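Local coordinates for hypothetical protein (Legionella pneumophila subsp. pneumophila, PDB 4KH9) that is of unknown function but binds calcium ions and joins three domains of the DUF4785 family in a single chain, at residues V72-P77 with Q122-I127; S82-L87 with N145-A150; I88-N93 with P129-G134. All blocks are in the same frame, centred on the assembly; numbering follows the deposited sequence. Where two conformers were deposited one is given.

Contact 1: V72-P77 with Q122-I127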
loop_
_atom_site.group_PDB
_atom_site.type_symbol
_atom_site.label_atom_id
_atom_site.label_comp_id
_atom_site.label_asym_id
_atom_site.label_seq_id
_atom_site.Cartn_x
_atom_site.Cartn_y
_atom_site.Cartn_z
ATOM N N VAL A 72 -4.575 -23.244 2.058
ATOM C CA VAL A 72 -4.023 -23.208 0.700
ATOM C C VAL A 72 -2.541 -22.779 0.787
ATOM O O VAL A 72 -2.222 -21.814 1.464
ATOM C CB VAL A 72 -4.862 -22.287 -0.204
ATOM C CG1 VAL A 72 -4.275 -22.225 -1.614
ATOM C CG2 VAL A 72 -6.342 -22.766 -0.260
ATOM N N VAL A 73 -1.653 -23.559 0.173
ATOM C CA VAL A 73 -0.199 -23.350 0.230
ATOM C C VAL A 73 0.360 -23.119 -1.187
ATOM O O VAL A 73 0.029 -23.855 -2.117
ATOM C CB VAL A 73 0.504 -24.536 0.939
ATOM C CG1 VAL A 73 2.026 -24.340 1.014
ATOM C CG2 VAL A 73 -0.075 -24.751 2.347
ATOM N N ARG A 74 1.214 -22.078 -1.319
ATOM C CA ARG A 74 1.869 -21.738 -2.578
ATOM C C ARG A 74 3.381 -21.613 -2.370
ATOM O O ARG A 74 3.829 -20.905 -1.472
ATOM C CB ARG A 74 1.282 -20.444 -3.170
ATOM C CG ARG A 74 1.860 -20.073 -4.547
ATOM C CD ARG A 74 1.154 -18.921 -5.222
ATOM N NE ARG A 74 1.182 -17.676 -4.449
ATOM C CZ ARG A 74 0.134 -17.162 -3.806
ATOM N NH1 ARG A 74 -1.031 -17.799 -3.802
ATOM N NH2 ARG A 74 0.250 -16.015 -3.146
ATOM N N ILE A 75 4.159 -22.295 -3.211
ATOM C CA ILE A 75 5.623 -22.254 -3.163
ATOM C C ILE A 75 6.127 -21.816 -4.543
ATOM O O ILE A 75 5.882 -22.521 -5.521
ATOM C CB ILE A 75 6.177 -23.638 -2.751
ATOM C CG1 ILE A 75 5.576 -24.114 -1.411
ATOM C CG2 ILE A 75 7.733 -23.677 -2.779
ATOM C CD1 ILE A 75 5.089 -25.597 -1.486
ATOM N N THR A 76 6.785 -20.649 -4.626
ATOM C CA THR A 76 7.316 -20.112 -5.890
ATOM C C THR A 76 8.811 -19.828 -5.729
ATOM O O THR A 76 9.222 -19.317 -4.686
ATOM C CB THR A 76 6.551 -18.851 -6.369
ATOM O OG1 THR A 76 6.768 -17.788 -5.453
ATOM C CG2 THR A 76 5.044 -19.086 -6.512
ATOM N N PRO A 77 9.640 -20.179 -6.727
ATOM C CA PRO A 77 11.080 -19.880 -6.607
ATOM C C PRO A 77 11.329 -18.377 -6.789
ATOM O O PRO A 77 10.604 -17.720 -7.531
ATOM C CB PRO A 77 11.726 -20.729 -7.705
ATOM C CG PRO A 77 10.639 -21.072 -8.657
ATOM C CD PRO A 77 9.303 -20.768 -8.044
ATOM N N GLN A 122 6.529 -24.378 -10.205
ATOM C CA GLN A 122 5.690 -23.881 -9.101
ATOM C C GLN A 122 4.966 -25.049 -8.402
ATOM O O GLN A 122 4.826 -26.122 -8.998
ATOM C CB GLN A 122 4.666 -22.869 -9.651
ATOM C CG GLN A 122 3.987 -22.004 -8.596
ATOM C CD GLN A 122 2.947 -21.093 -9.200
ATOM O OE1 GLN A 122 3.220 -20.297 -10.109
ATOM N NE2 GLN A 122 1.734 -21.157 -8.674
ATOM N N ALA A 123 4.528 -24.841 -7.140
ATOM C CA ALA A 123 3.743 -25.805 -6.376
ATOM C C ALA A 123 2.664 -25.087 -5.582
ATOM O O ALA A 123 2.964 -24.213 -4.772
ATOM C CB ALA A 123 4.624 -26.632 -5.458
HETATM N N MSE A 124 1.397 -25.420 -5.863
HETATM C CA MSE A 124 0.238 -24.862 -5.161
HETATM C C MSE A 124 -0.738 -25.989 -4.837
HETATM O O MSE A 124 -0.981 -26.848 -5.677
HETATM C CB MSE A 124 -0.451 -23.750 -5.965
HETATM C CG MSE A 124 -1.589 -23.056 -5.178
HETATM SE SE MSE A 124 -2.295 -21.505 -6.113
HETATM C CE MSE A 124 -3.445 -20.673 -4.761
ATOM N N LEU A 125 -1.302 -25.978 -3.629
ATOM C CA LEU A 125 -2.240 -27.009 -3.240
ATOM C C LEU A 125 -3.137 -26.561 -2.124
ATOM O O LEU A 125 -2.788 -25.716 -1.308
ATOM C CB LEU A 125 -1.518 -28.334 -2.804
ATOM C CG LEU A 125 -0.919 -28.390 -1.389
ATOM C CD1 LEU A 125 -0.937 -29.811 -0.848
ATOM C CD2 LEU A 125 0.496 -27.761 -1.328
ATOM N N GLN A 126 -4.285 -27.203 -2.059
ATOM C CA GLN A 126 -5.148 -27.048 -0.909
ATOM C C GLN A 126 -5.036 -28.359 -0.145
ATOM O O GLN A 126 -5.235 -29.427 -0.727
ATOM C CB GLN A 126 -6.579 -26.686 -1.295
ATOM C CG GLN A 126 -7.432 -26.466 -0.049
ATOM C CD GLN A 126 -8.821 -25.959 -0.359
ATOM O OE1 GLN A 126 -9.487 -26.380 -1.334
ATOM N NE2 GLN A 126 -9.306 -25.102 0.512
ATOM N N ILE A 127 -4.719 -28.276 1.134
ATOM C CA ILE A 127 -4.538 -29.464 1.971
ATOM C C ILE A 127 -5.894 -30.143 2.156
ATOM O O ILE A 127 -6.878 -29.458 2.476
ATOM C CB ILE A 127 -3.855 -29.139 3.335
ATOM C CG1 ILE A 127 -2.519 -28.413 3.114
ATOM C CG2 ILE A 127 -3.654 -30.434 4.153
ATOM C CD1 ILE A 127 -1.873 -27.829 4.417
#

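Contact 2: S82-L87 with N145-A150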
loop_
_atom_site.group_PDB
_atom_site.type_symbol
_atom_site.label_atom_id
_atom_site.label_comp_id
_atom_site.label_asym_id
_atom_site.label_seq_id
_atom_site.Cartn_x
_atom_site.Cartn_y
_atom_site.Cartn_z
ATOM N N SER A 82 14.379 -24.081 -11.115
ATOM C CA SER A 82 13.378 -25.060 -10.716
ATOM C C SER A 82 13.225 -25.214 -9.179
ATOM O O SER A 82 14.102 -24.844 -8.389
ATOM C CB SER A 82 13.690 -26.416 -11.333
ATOM O OG SER A 82 15.002 -26.820 -10.978
ATOM N N ILE A 83 12.035 -25.701 -8.792
ATOM C CA ILE A 83 11.600 -26.032 -7.440
ATOM C C ILE A 83 12.023 -27.490 -7.205
ATOM O O ILE A 83 11.950 -28.289 -8.137
ATOM C CB ILE A 83 10.057 -25.786 -7.325
ATOM C CG1 ILE A 83 9.764 -24.320 -6.979
ATOM C CG2 ILE A 83 9.334 -26.710 -6.329
ATOM C CD1 ILE A 83 8.290 -24.043 -6.804
ATOM N N PRO A 84 12.480 -27.876 -6.000
ATOM C CA PRO A 84 12.832 -29.287 -5.790
ATOM C C PRO A 84 11.594 -30.154 -5.734
ATOM O O PRO A 84 10.486 -29.606 -5.630
ATOM C CB PRO A 84 13.531 -29.279 -4.423
ATOM C CG PRO A 84 13.606 -27.850 -3.980
ATOM C CD PRO A 84 12.608 -27.091 -4.749
ATOM N N GLU A 85 11.761 -31.492 -5.769
ATOM C CA GLU A 85 10.648 -32.425 -5.513
ATOM C C GLU A 85 10.374 -32.308 -4.034
ATOM O O GLU A 85 11.326 -32.351 -3.242
ATOM C CB GLU A 85 10.994 -33.863 -5.932
ATOM C CG GLU A 85 10.457 -34.270 -7.287
ATOM C CD GLU A 85 10.831 -35.683 -7.703
ATOM O OE1 GLU A 85 10.821 -36.593 -6.841
ATOM O OE2 GLU A 85 11.101 -35.885 -8.908
ATOM N N LEU A 86 9.130 -32.065 -3.652
ATOM C CA LEU A 86 8.833 -31.771 -2.275
ATOM C C LEU A 86 8.065 -32.864 -1.558
ATOM O O LEU A 86 7.235 -33.559 -2.137
ATOM C CB LEU A 86 8.022 -30.442 -2.192
ATOM C CG LEU A 86 8.770 -29.148 -2.675
ATOM C CD1 LEU A 86 7.802 -27.997 -2.868
ATOM C CD2 LEU A 86 9.912 -28.720 -1.723
ATOM N N LEU A 87 8.317 -32.948 -0.250
ATOM C CA LEU A 87 7.638 -33.847 0.681
ATOM C C LEU A 87 6.928 -33.018 1.738
ATOM O O LEU A 87 7.325 -31.874 2.004
ATOM C CB LEU A 87 8.628 -34.828 1.350
ATOM C CG LEU A 87 9.472 -35.718 0.433
ATOM C CD1 LEU A 87 10.629 -36.352 1.204
ATOM C CD2 LEU A 87 8.624 -36.792 -0.233
ATOM N N ASN A 145 22.380 -28.191 -7.568
ATOM C CA ASN A 145 22.824 -26.847 -7.957
ATOM C C ASN A 145 21.896 -26.266 -9.051
ATOM O O ASN A 145 22.200 -25.213 -9.594
ATOM C CB ASN A 145 24.289 -26.889 -8.440
ATOM C CG ASN A 145 24.555 -27.867 -9.575
ATOM O OD1 ASN A 145 23.653 -28.582 -10.042
ATOM N ND2 ASN A 145 25.794 -27.926 -10.048
ATOM N N LYS A 146 20.777 -26.951 -9.367
ATOM C CA LYS A 146 19.786 -26.539 -10.383
ATOM C C LYS A 146 18.537 -25.895 -9.760
ATOM O O LYS A 146 17.748 -25.248 -10.460
ATOM C CB LYS A 146 19.356 -27.764 -11.224
ATOM C CG LYS A 146 20.404 -28.187 -12.269
ATOM C CD LYS A 146 20.037 -29.496 -13.014
ATOM C CE LYS A 146 18.831 -29.448 -13.942
ATOM N NZ LYS A 146 19.053 -28.590 -15.135
ATOM N N TYR A 147 18.342 -26.103 -8.448
ATOM C CA TYR A 147 17.187 -25.562 -7.769
ATOM C C TYR A 147 17.435 -24.119 -7.418
ATOM O O TYR A 147 18.595 -23.693 -7.303
ATOM C CB TYR A 147 16.849 -26.387 -6.503
ATOM C CG TYR A 147 16.624 -27.881 -6.725
ATOM C CD1 TYR A 147 16.008 -28.351 -7.881
ATOM C CD2 TYR A 147 16.932 -28.803 -5.732
ATOM C CE1 TYR A 147 15.779 -29.714 -8.077
ATOM C CE2 TYR A 147 16.667 -30.157 -5.895
ATOM C CZ TYR A 147 16.105 -30.612 -7.075
ATOM O OH TYR A 147 15.841 -31.951 -7.216
ATOM N N ALA A 148 16.354 -23.348 -7.254
ATOM C CA ALA A 148 16.482 -21.961 -6.827
ATOM C C ALA A 148 17.086 -21.893 -5.420
ATOM O O ALA A 148 16.924 -22.820 -4.624
ATOM C CB ALA A 148 15.114 -21.275 -6.846
ATOM N N ASP A 149 17.790 -20.810 -5.126
ATOM C CA ASP A 149 18.378 -20.556 -3.803
ATOM C C ASP A 149 17.327 -20.337 -2.741
ATOM O O ASP A 149 17.524 -20.722 -1.587
ATOM C CB ASP A 149 19.245 -19.293 -3.850
ATOM C CG ASP A 149 20.584 -19.407 -4.541
ATOM O OD1 ASP A 149 20.987 -20.546 -4.882
ATOM O OD2 ASP A 149 21.263 -18.366 -4.677
ATOM N N ALA A 150 16.223 -19.666 -3.133
ATOM C CA ALA A 150 15.184 -19.260 -2.210
ATOM C C ALA A 150 13.789 -19.322 -2.840
ATOM O O ALA A 150 13.623 -19.411 -4.066
ATOM C CB ALA A 150 15.462 -17.859 -1.700
#

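Contact 3: I88-N93 with P129-G134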
loop_
_atom_site.group_PDB
_atom_site.type_symbol
_atom_site.label_atom_id
_atom_site.label_comp_id
_atom_site.label_asym_id
_atom_site.label_seq_id
_atom_site.Cartn_x
_atom_site.Cartn_y
_atom_site.Cartn_z
ATOM N N ILE A 88 5.919 -33.596 2.361
ATOM C CA ILE A 88 5.220 -32.921 3.441
ATOM C C ILE A 88 4.914 -33.947 4.561
ATOM O O ILE A 88 4.412 -35.053 4.325
ATOM C CB ILE A 88 3.950 -32.148 2.972
ATOM C CG1 ILE A 88 3.401 -31.212 4.087
ATOM C CG2 ILE A 88 2.893 -33.075 2.345
ATOM C CD1 ILE A 88 2.374 -30.107 3.615
ATOM N N LYS A 89 5.228 -33.541 5.774
ATOM C CA LYS A 89 4.965 -34.314 6.967
ATOM C C LYS A 89 3.714 -33.715 7.604
ATOM O O LYS A 89 3.655 -32.521 7.854
ATOM C CB LYS A 89 6.199 -34.283 7.877
ATOM C CG LYS A 89 6.266 -35.414 8.893
ATOM C CD LYS A 89 7.569 -35.323 9.663
ATOM C CE LYS A 89 7.823 -36.548 10.513
ATOM N NZ LYS A 89 9.108 -36.449 11.260
ATOM N N THR A 90 2.686 -34.536 7.806
ATOM C CA THR A 90 1.424 -34.061 8.383
ATOM C C THR A 90 1.583 -33.858 9.902
ATOM O O THR A 90 2.604 -34.296 10.454
ATOM C CB THR A 90 0.300 -35.081 8.067
ATOM O OG1 THR A 90 0.582 -36.314 8.760
ATOM C CG2 THR A 90 0.150 -35.326 6.575
ATOM N N PRO A 91 0.598 -33.248 10.612
ATOM C CA PRO A 91 0.735 -33.113 12.068
ATOM C C PRO A 91 0.796 -34.488 12.788
ATOM O O PRO A 91 1.284 -34.530 13.909
ATOM C CB PRO A 91 -0.512 -32.305 12.460
ATOM C CG PRO A 91 -0.933 -31.587 11.178
ATOM C CD PRO A 91 -0.675 -32.641 10.153
ATOM N N LYS A 92 0.397 -35.600 12.120
ATOM C CA LYS A 92 0.425 -36.961 12.674
ATOM C C LYS A 92 1.682 -37.728 12.209
ATOM O O LYS A 92 1.784 -38.942 12.406
ATOM C CB LYS A 92 -0.854 -37.751 12.319
ATOM C CG LYS A 92 -2.171 -37.106 12.763
ATOM C CD LYS A 92 -2.381 -37.069 14.267
ATOM C CE LYS A 92 -3.568 -36.205 14.639
ATOM N NZ LYS A 92 -3.244 -34.751 14.628
ATOM N N ASN A 93 2.667 -36.992 11.650
ATOM C CA ASN A 93 3.992 -37.472 11.239
ATOM C C ASN A 93 3.939 -38.497 10.106
ATOM O O ASN A 93 4.808 -39.381 10.005
ATOM C CB ASN A 93 4.768 -38.051 12.433
ATOM C CG ASN A 93 4.938 -37.051 13.537
ATOM O OD1 ASN A 93 5.315 -35.899 13.312
ATOM N ND2 ASN A 93 4.603 -37.459 14.743
ATOM N N PRO A 129 -9.030 -31.782 3.728
ATOM C CA PRO A 129 -9.583 -31.564 5.075
ATOM C C PRO A 129 -9.373 -32.752 6.025
ATOM O O PRO A 129 -9.323 -32.534 7.222
ATOM C CB PRO A 129 -11.090 -31.339 4.792
ATOM C CG PRO A 129 -11.108 -30.706 3.428
ATOM C CD PRO A 129 -10.079 -31.563 2.704
ATOM N N GLU A 130 -9.189 -33.967 5.496
ATOM C CA GLU A 130 -8.990 -35.192 6.275
ATOM C C GLU A 130 -7.626 -35.208 6.952
ATOM O O GLU A 130 -7.473 -35.911 7.950
ATOM C CB GLU A 130 -9.171 -36.455 5.403
ATOM C CG GLU A 130 -8.045 -36.736 4.418
ATOM C CD GLU A 130 -8.366 -37.787 3.375
ATOM O OE1 GLU A 130 -9.446 -37.692 2.748
ATOM O OE2 GLU A 130 -7.501 -38.657 3.122
ATOM N N LEU A 131 -6.640 -34.453 6.428
ATOM C CA LEU A 131 -5.337 -34.345 7.084
ATOM C C LEU A 131 -5.403 -33.343 8.256
ATOM O O LEU A 131 -4.417 -33.177 8.959
ATOM C CB LEU A 131 -4.238 -33.954 6.084
ATOM C CG LEU A 131 -4.008 -34.951 4.925
ATOM C CD1 LEU A 131 -2.965 -34.416 3.974
ATOM C CD2 LEU A 131 -3.624 -36.369 5.456
ATOM N N GLY A 132 -6.554 -32.691 8.446
ATOM C CA GLY A 132 -6.789 -31.733 9.522
ATOM C C GLY A 132 -5.907 -30.493 9.517
ATOM O O GLY A 132 -5.641 -29.908 8.461
ATOM N N TYR A 133 -5.449 -30.073 10.710
ATOM C CA TYR A 133 -4.635 -28.866 10.827
ATOM C C TYR A 133 -3.584 -29.008 11.896
ATOM O O TYR A 133 -3.620 -29.943 12.681
ATOM C CB TYR A 133 -5.516 -27.636 11.120
ATOM C CG TYR A 133 -6.307 -27.745 12.399
ATOM C CD1 TYR A 133 -7.566 -28.346 12.416
ATOM C CD2 TYR A 133 -5.821 -27.211 13.590
ATOM C CE1 TYR A 133 -8.298 -28.451 13.598
ATOM C CE2 TYR A 133 -6.537 -27.320 14.775
ATOM C CZ TYR A 133 -7.786 -27.920 14.771
ATOM O OH TYR A 133 -8.506 -27.985 15.936
ATOM N N GLY A 134 -2.665 -28.057 11.915
ATOM C CA GLY A 134 -1.596 -28.014 12.896
ATOM C C GLY A 134 -0.258 -27.746 12.260
ATOM O O GLY A 134 -0.152 -26.919 11.348
HETATM O O HOH W 1 -4.251 -33.557 12.253
#

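Contact 1: V72-P77 with Q122-I127
Met124, present as selenomethionine, has CG anti to the backbone N (chi1 -174°) and stays extended beyond it, which lays its terminal CE 3.6 Å from Val72 CG1. The two side chains cross obliquely on one face of the sheet. Arg74 lies beside Met124 and points the same way; its NH1 meets CE at the guanidinium edge in one of two conformers of Arg74, so this touch is doubtful. Further along the same face, Val72 CG2 packs 3.9 Å from Gln126 NE2, an amide nitrogen that donates to the carbonyl of Gly70.

The reverse face is buried. Here Leu125 has CG between the backbone N and the carbonyl carbon (chi1 79°), and its CD2 comes to 3.9 Å from Val73 CB. Ile127 CD1 reaches Val73 CG2, and Ile75 CD1 rests 4.1 Å from Ala123 CB.

Four backbone hydrogen bonds set this register. Val73 and Leu125 form one reciprocal pair, and the Val73 N to Leu125 O bond, 2.9 Å long, is almost straight at 175°. Ile75 and Ala123 form the second, in which Ile75 N to Ala123 O is the shorter bond at 2.7 Å. At the non-hydrogen-bonded pair between them, Arg74 with Met124, the CA atoms come closer, and Met124 CA gives a CA-H...O contact of 3.2 Å to Val73 O.

Strand 72-77 bonds on its other side to strand 150-156, while Ile75 and Ile127 pack on Leu138 and Phe136 of a second sheet. Side chains alternating between a partly exposed and a buried face, the buried one packed on a second antiparallel sheet, are characteristic of a beta sandwich.

Contact 2: S82-L87 with N145-A150
Pro84 lies over one face of the Tyr147 ring. Its CB is 3.8 Å from the ring centroid and 19° off the normal, a CH-pi contact, and its CA sits 3.6 Å above the ring plane, over the centre of Tyr147. Ser82 approaches the same ring differently: its OG stands at the edge, in the plane, 3.6 Å from Tyr147 CD1. The ring therefore meets a proline on one face and a hydroxyl at its rim.

The backbone brings these groups together. Ala148 N donates to Ser82 O at 2.9 Å, and Tyr147 CA makes a CA-H...O contact of 3.2 Å with that same oxygen, so one carbonyl meets two successive residues of the facing loop. The backbones meet in a single bridge, Ser82 with Tyr147, rather than a continued strand pair. With chi1 at 56°, Ser82 OG folds back between its own N and carbonyl carbon, and adds a weak side-chain hydrogen bond to Lys146 O.

In the next shell, Tyr147 OH is hydrogen-bonded to Asp142 OD1, which ties the far end of the ring to its own loop, and Glu85 forms a salt bridge with Lys141. The bridge closes one end of the sandwich, joining the approach to strand 86-89 to the loop leading into strand 150-156. Helix 55-60 packs beside it, Leu55 against both Pro84 and Tyr147, and Ala148 rests on Pro77 of strand 72-77.

Contact 3: I88-N93 with P129-G134
Thr90 and Leu131 supply the contact between aliphatic side chains. They cross at about a right angle, and the Thr90 methyl CG2 lies 4.1 Å from Leu131 CD2, with Leu131 CD1 scarcely farther. The threonine has its hydroxyl between the backbone N and the carbonyl carbon (chi1 66°), which leaves CG2 anti to the carbonyl carbon; Leu131 packs on Ala101 as well.

Proline against backbone is the second kind of meeting. Pro91 CG touches Tyr133 O at 3.5 Å, and Pro91 CD lies 4.0 Å from Leu131 O. Its ring thus packs on the peptide groups of the facing loop rather than on a side chain. Gly134 comes close with its backbone, whose nitrogen is hydrogen-bonded to Thr66 OG1, and Phe136 of strand 135-140 adds a further surface for Pro91.

Such a contact joins two kinds of connection in a beta sandwich. Residues 90-93 form a type I turn within the beta hairpin of strands 86-89 and 95-97, whereas 129-134 belong to the link that carries the chain from the sheet of strand 123-126 to that of strand 135-140.

Hydrogen bonds hold each side by itself. Asn93 N donates to Thr90 O across the turn at 3.0 Å, and Thr90 OG1 accepts a bond from Gln94 N along with a weak one from Lys92 N. In the facing loop, Gly132 N to Pro129 O closes a short 3-10 segment.

Between the segments the polar link is a water: it accepts from Lys92 NZ at 2.8 Å and donates weakly to Leu131 O at 3.3 Å.

In the fold
All three contacts lie in the N-terminal DUF4785 domain, away from the annotated calcium sites. Contact 1 pairs two strands within one sheet of the sandwich, whereas contacts 2 and 3 join loops near either end of strand 86-89 in the other, their centres about 23 Å apart. Contact 1 sits about 13 Å from contact 2 and 16 Å from contact 3, centre to centre. Contacts 1 and 2 touch directly: Ile83 CD1 lies 3.5 Å from Gln122 CA, and Pro77 CB packs 3.5 Å from Ala148 CB. Contact 3 has no such touch with the others and is linked to them through adjoining sequence, nested inside the loop that contact 2 closes.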